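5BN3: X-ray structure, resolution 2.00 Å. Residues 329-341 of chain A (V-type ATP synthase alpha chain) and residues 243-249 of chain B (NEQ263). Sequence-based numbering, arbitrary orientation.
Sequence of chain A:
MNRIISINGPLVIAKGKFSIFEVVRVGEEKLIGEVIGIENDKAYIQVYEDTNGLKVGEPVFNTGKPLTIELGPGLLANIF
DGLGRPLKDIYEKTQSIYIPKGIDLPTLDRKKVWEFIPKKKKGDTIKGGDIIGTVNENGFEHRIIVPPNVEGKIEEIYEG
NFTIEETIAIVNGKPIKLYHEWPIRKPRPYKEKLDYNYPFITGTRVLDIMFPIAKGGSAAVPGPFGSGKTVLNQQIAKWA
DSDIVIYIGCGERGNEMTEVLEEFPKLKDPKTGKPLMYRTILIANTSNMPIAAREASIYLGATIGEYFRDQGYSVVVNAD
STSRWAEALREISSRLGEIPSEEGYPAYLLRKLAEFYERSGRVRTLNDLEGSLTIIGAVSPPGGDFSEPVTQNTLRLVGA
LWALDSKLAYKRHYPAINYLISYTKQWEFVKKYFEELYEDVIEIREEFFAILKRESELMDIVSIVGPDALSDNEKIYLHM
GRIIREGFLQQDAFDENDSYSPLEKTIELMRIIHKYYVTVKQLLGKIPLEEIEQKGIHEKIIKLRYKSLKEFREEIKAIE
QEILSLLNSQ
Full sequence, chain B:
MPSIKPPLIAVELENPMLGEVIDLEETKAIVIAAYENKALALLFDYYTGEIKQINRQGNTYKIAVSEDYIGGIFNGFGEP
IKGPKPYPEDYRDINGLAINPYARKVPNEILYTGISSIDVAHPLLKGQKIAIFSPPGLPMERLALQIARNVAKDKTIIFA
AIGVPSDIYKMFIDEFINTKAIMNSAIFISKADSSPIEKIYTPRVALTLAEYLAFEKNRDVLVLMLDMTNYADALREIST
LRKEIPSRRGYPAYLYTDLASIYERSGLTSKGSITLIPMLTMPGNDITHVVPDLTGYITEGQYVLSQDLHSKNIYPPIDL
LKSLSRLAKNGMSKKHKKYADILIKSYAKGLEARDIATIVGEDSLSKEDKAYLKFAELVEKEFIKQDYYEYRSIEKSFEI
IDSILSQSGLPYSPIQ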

# COMPACT_ATOMS: atom_id res chain seq x y z
N LEU A 329 -21.04 -9.71 -6.65
CA LEU A 329 -21.24 -8.37 -7.19
C LEU A 329 -20.00 -7.86 -7.91
O LEU A 329 -20.09 -7.27 -8.99
CB LEU A 329 -21.61 -7.39 -6.07
CG LEU A 329 -22.97 -7.58 -5.41
CD1 LEU A 329 -23.16 -6.60 -4.26
CD2 LEU A 329 -24.06 -7.39 -6.44
N ARG A 330 -18.85 -8.08 -7.30
CA ARG A 330 -17.57 -7.67 -7.87
C ARG A 330 -17.29 -8.40 -9.18
O ARG A 330 -16.81 -7.80 -10.14
CB ARG A 330 -16.45 -7.94 -6.87
CG ARG A 330 -15.05 -7.59 -7.35
CD ARG A 330 -14.03 -8.51 -6.68
NE ARG A 330 -13.32 -7.89 -5.56
CZ ARG A 330 -12.78 -8.58 -4.56
NH1 ARG A 330 -12.88 -9.90 -4.52
NH2 ARG A 330 -12.15 -7.94 -3.58
N GLU A 331 -17.60 -9.69 -9.22
CA GLU A 331 -17.39 -10.49 -10.42
C GLU A 331 -18.28 -10.05 -11.58
O GLU A 331 -17.82 -9.91 -12.71
CB GLU A 331 -17.57 -11.98 -10.12
CG GLU A 331 -17.76 -12.87 -11.35
CD GLU A 331 -16.48 -13.12 -12.14
OE1 GLU A 331 -15.54 -12.30 -12.08
OE2 GLU A 331 -16.41 -14.17 -12.82
N ILE A 332 -19.57 -9.84 -11.29
CA ILE A 332 -20.51 -9.35 -12.30
C ILE A 332 -20.06 -7.99 -12.83
O ILE A 332 -20.03 -7.76 -14.04
CB ILE A 332 -21.93 -9.21 -11.73
CG1 ILE A 332 -22.45 -10.54 -11.18
CG2 ILE A 332 -22.88 -8.65 -12.79
CD1 ILE A 332 -22.53 -11.65 -12.20
N SER A 333 -19.72 -7.10 -11.90
CA SER A 333 -19.25 -5.76 -12.24
C SER A 333 -18.01 -5.82 -13.13
O SER A 333 -17.88 -5.04 -14.07
CB SER A 333 -18.95 -4.98 -10.96
OG SER A 333 -18.72 -3.62 -11.23
N SER A 334 -17.11 -6.75 -12.83
CA SER A 334 -15.89 -6.93 -13.60
C SER A 334 -16.15 -7.37 -15.04
O SER A 334 -15.54 -6.85 -15.98
CB SER A 334 -14.98 -7.95 -12.91
OG SER A 334 -13.86 -8.27 -13.71
N ARG A 335 -17.07 -8.32 -15.21
CA ARG A 335 -17.42 -8.81 -16.54
C ARG A 335 -18.12 -7.73 -17.36
O ARG A 335 -17.96 -7.65 -18.57
CB ARG A 335 -18.33 -10.04 -16.44
CG ARG A 335 -17.82 -11.16 -15.54
CD ARG A 335 -16.62 -11.88 -16.13
NE ARG A 335 -16.22 -13.01 -15.30
CZ ARG A 335 -15.41 -14.00 -15.70
NH1 ARG A 335 -14.92 -14.00 -16.93
NH2 ARG A 335 -15.11 -14.98 -14.87
N LEU A 336 -18.90 -6.89 -16.67
CA LEU A 336 -19.61 -5.79 -17.32
C LEU A 336 -18.65 -4.69 -17.74
O LEU A 336 -19.03 -3.77 -18.47
CB LEU A 336 -20.68 -5.22 -16.39
CG LEU A 336 -21.97 -6.04 -16.24
CD1 LEU A 336 -22.82 -5.49 -15.11
CD2 LEU A 336 -22.75 -6.02 -17.54
N GLY A 337 -17.41 -4.77 -17.28
CA GLY A 337 -16.42 -3.76 -17.59
C GLY A 337 -16.72 -2.46 -16.87
O GLY A 337 -16.46 -1.37 -17.39
N GLU A 338 -17.29 -2.57 -15.67
CA GLU A 338 -17.51 -1.40 -14.83
C GLU A 338 -16.20 -1.04 -14.14
O GLU A 338 -15.40 -1.92 -13.83
CB GLU A 338 -18.59 -1.68 -13.79
CG GLU A 338 -20.01 -1.72 -14.34
CD GLU A 338 -21.04 -2.08 -13.29
OE1 GLU A 338 -20.66 -2.64 -12.24
OE2 GLU A 338 -22.24 -1.80 -13.51
N ILE A 339 -15.98 0.25 -13.91
CA ILE A 339 -14.79 0.69 -13.20
C ILE A 339 -14.90 0.28 -11.74
O ILE A 339 -15.87 0.64 -11.06
CB ILE A 339 -14.61 2.22 -13.28
CG1 ILE A 339 -14.58 2.68 -14.74
CG2 ILE A 339 -13.34 2.65 -12.56
CD1 ILE A 339 -14.48 4.19 -14.89
N PRO A 340 -13.93 -0.50 -11.25
CA PRO A 340 -13.97 -0.92 -9.85
C PRO A 340 -13.78 0.27 -8.92
O PRO A 340 -13.09 1.22 -9.28
CB PRO A 340 -12.76 -1.85 -9.72
CG PRO A 340 -12.44 -2.27 -11.12
CD PRO A 340 -12.80 -1.11 -11.98
N SER A 341 -14.40 0.22 -7.74
CA SER A 341 -14.15 1.22 -6.71
C SER A 341 -13.17 0.62 -5.72
O SER A 341 -12.28 -0.13 -6.11
CB SER A 341 -15.44 1.62 -6.01
OG SER A 341 -15.18 2.56 -4.98
N LYS B 243 -8.70 -10.21 -21.17
CA LYS B 243 -8.41 -8.87 -20.68
C LYS B 243 -9.23 -8.53 -19.43
O LYS B 243 -9.82 -7.45 -19.34
CB LYS B 243 -8.60 -7.83 -21.78
CG LYS B 243 -7.70 -8.02 -23.00
CD LYS B 243 -6.23 -7.80 -22.64
CE LYS B 243 -5.47 -7.12 -23.78
NZ LYS B 243 -4.08 -6.75 -23.40
N GLU B 244 -9.25 -9.46 -18.47
CA GLU B 244 -10.04 -9.31 -17.25
C GLU B 244 -9.52 -8.21 -16.32
O GLU B 244 -8.31 -7.95 -16.26
CB GLU B 244 -10.09 -10.63 -16.47
CG GLU B 244 -10.77 -11.78 -17.21
CD GLU B 244 -10.96 -12.99 -16.33
OE1 GLU B 244 -11.27 -14.08 -16.86
OE2 GLU B 244 -10.79 -12.86 -15.10
N ILE B 245 -10.43 -7.58 -15.60
CA ILE B 245 -10.08 -6.57 -14.61
C ILE B 245 -9.52 -7.24 -13.36
O ILE B 245 -10.24 -7.94 -12.64
CB ILE B 245 -11.29 -5.69 -14.25
CG1 ILE B 245 -11.75 -4.91 -15.48
CG2 ILE B 245 -10.94 -4.75 -13.12
CD1 ILE B 245 -13.02 -4.11 -15.28
N PRO B 246 -8.22 -7.03 -13.09
CA PRO B 246 -7.51 -7.73 -12.02
C PRO B 246 -7.94 -7.29 -10.63
O PRO B 246 -8.40 -6.16 -10.44
CB PRO B 246 -6.05 -7.33 -12.26
CG PRO B 246 -6.15 -5.97 -12.88
CD PRO B 246 -7.38 -6.01 -13.74
N SER B 247 -7.80 -8.19 -9.66
CA SER B 247 -8.05 -7.85 -8.26
C SER B 247 -6.72 -7.77 -7.52
O SER B 247 -5.69 -7.46 -8.12
CB SER B 247 -8.96 -8.89 -7.60
OG SER B 247 -9.04 -8.69 -6.20
N ARG B 248 -6.75 -8.04 -6.22
CA ARG B 248 -5.56 -8.01 -5.36
C ARG B 248 -4.37 -8.79 -5.93
O ARG B 248 -4.48 -10.00 -6.18
CB ARG B 248 -5.93 -8.57 -3.98
CG ARG B 248 -6.88 -9.76 -4.06
CD ARG B 248 -7.62 -10.01 -2.77
NE ARG B 248 -8.84 -10.79 -3.00
CZ ARG B 248 -9.56 -11.37 -2.05
NH1 ARG B 248 -9.19 -11.27 -0.78
NH2 ARG B 248 -10.65 -12.05 -2.37
N ARG B 249 -3.26 -8.09 -6.13
CA ARG B 249 -2.01 -8.68 -6.65
C ARG B 249 -2.15 -9.31 -8.03
O ARG B 249 -1.40 -10.22 -8.38
CB ARG B 249 -1.44 -9.72 -5.68
CG ARG B 249 -0.80 -9.14 -4.43
CD ARG B 249 -0.30 -10.25 -3.51
NE ARG B 249 0.10 -9.76 -2.19
CZ ARG B 249 1.36 -9.68 -1.76
NH1 ARG B 249 2.35 -10.06 -2.55
NH2 ARG B 249 1.61 -9.22 -0.54
O HOH W 1 -13.26 -11.26 -13.65

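The end of a helix in chain A and the loop that follows it pack against an irregular segment of chain B, with no direct hydrogen bond between the two stretches. R330(A) points toward chain B and lays one face of its guanidinium under S247(B), with CZ 4.1 Å from OG. Near the plane of the same group lies R248(B); NH1 of R330(A) and NH2 of R248(B) are 3.8 Å apart, a close approach of like charges that brings no attraction of its own. NE of R330(A) is buried here without a partner. The next residue, E331(A), leaves the helix away from chain B, but its carboxylate curls back to serve R335(A): OE2 accepts from NH2 of R335(A) at 2.6 Å in a salt bridge, supplemented by a weak bond from NE of R335(A) at 2.7 Å. S334(A) and I245(B) have the nearest pair of CA atoms across the contact, 5.9 Å apart, and OG of S334(A) rests 3.7 Å from CB of I245(B). A water ties this region together, lying 3.0 Å from OE1 of E331(A), 3.1 Å from OG of S334(A) and 3.3 Å from OE2 of E244(B). R335(A) starts away from chain B, but the end of its side chain comes near E244(B), NH1 of R335(A) to OE1 of E244(B) at 3.7 Å; this long salt bridge is purely electrostatic, because the oxygen sits well out of the guanidinium plane and no N-H points at it. At G337(A) the chain turns out of the helix with positive phi in a Schellman motif, E338(A) N bonding back to S333(A) O at 3.0 Å. The turn passes beside I245(B), the most extensively covered residue of the contact: its CD1 lies 4.1 Å from CA of G337(A) and 3.5 Å from O of E338(A). P340(A) adds an apolar side-chain contact, its CG meeting CG2 of I245(B) at 3.5 Å.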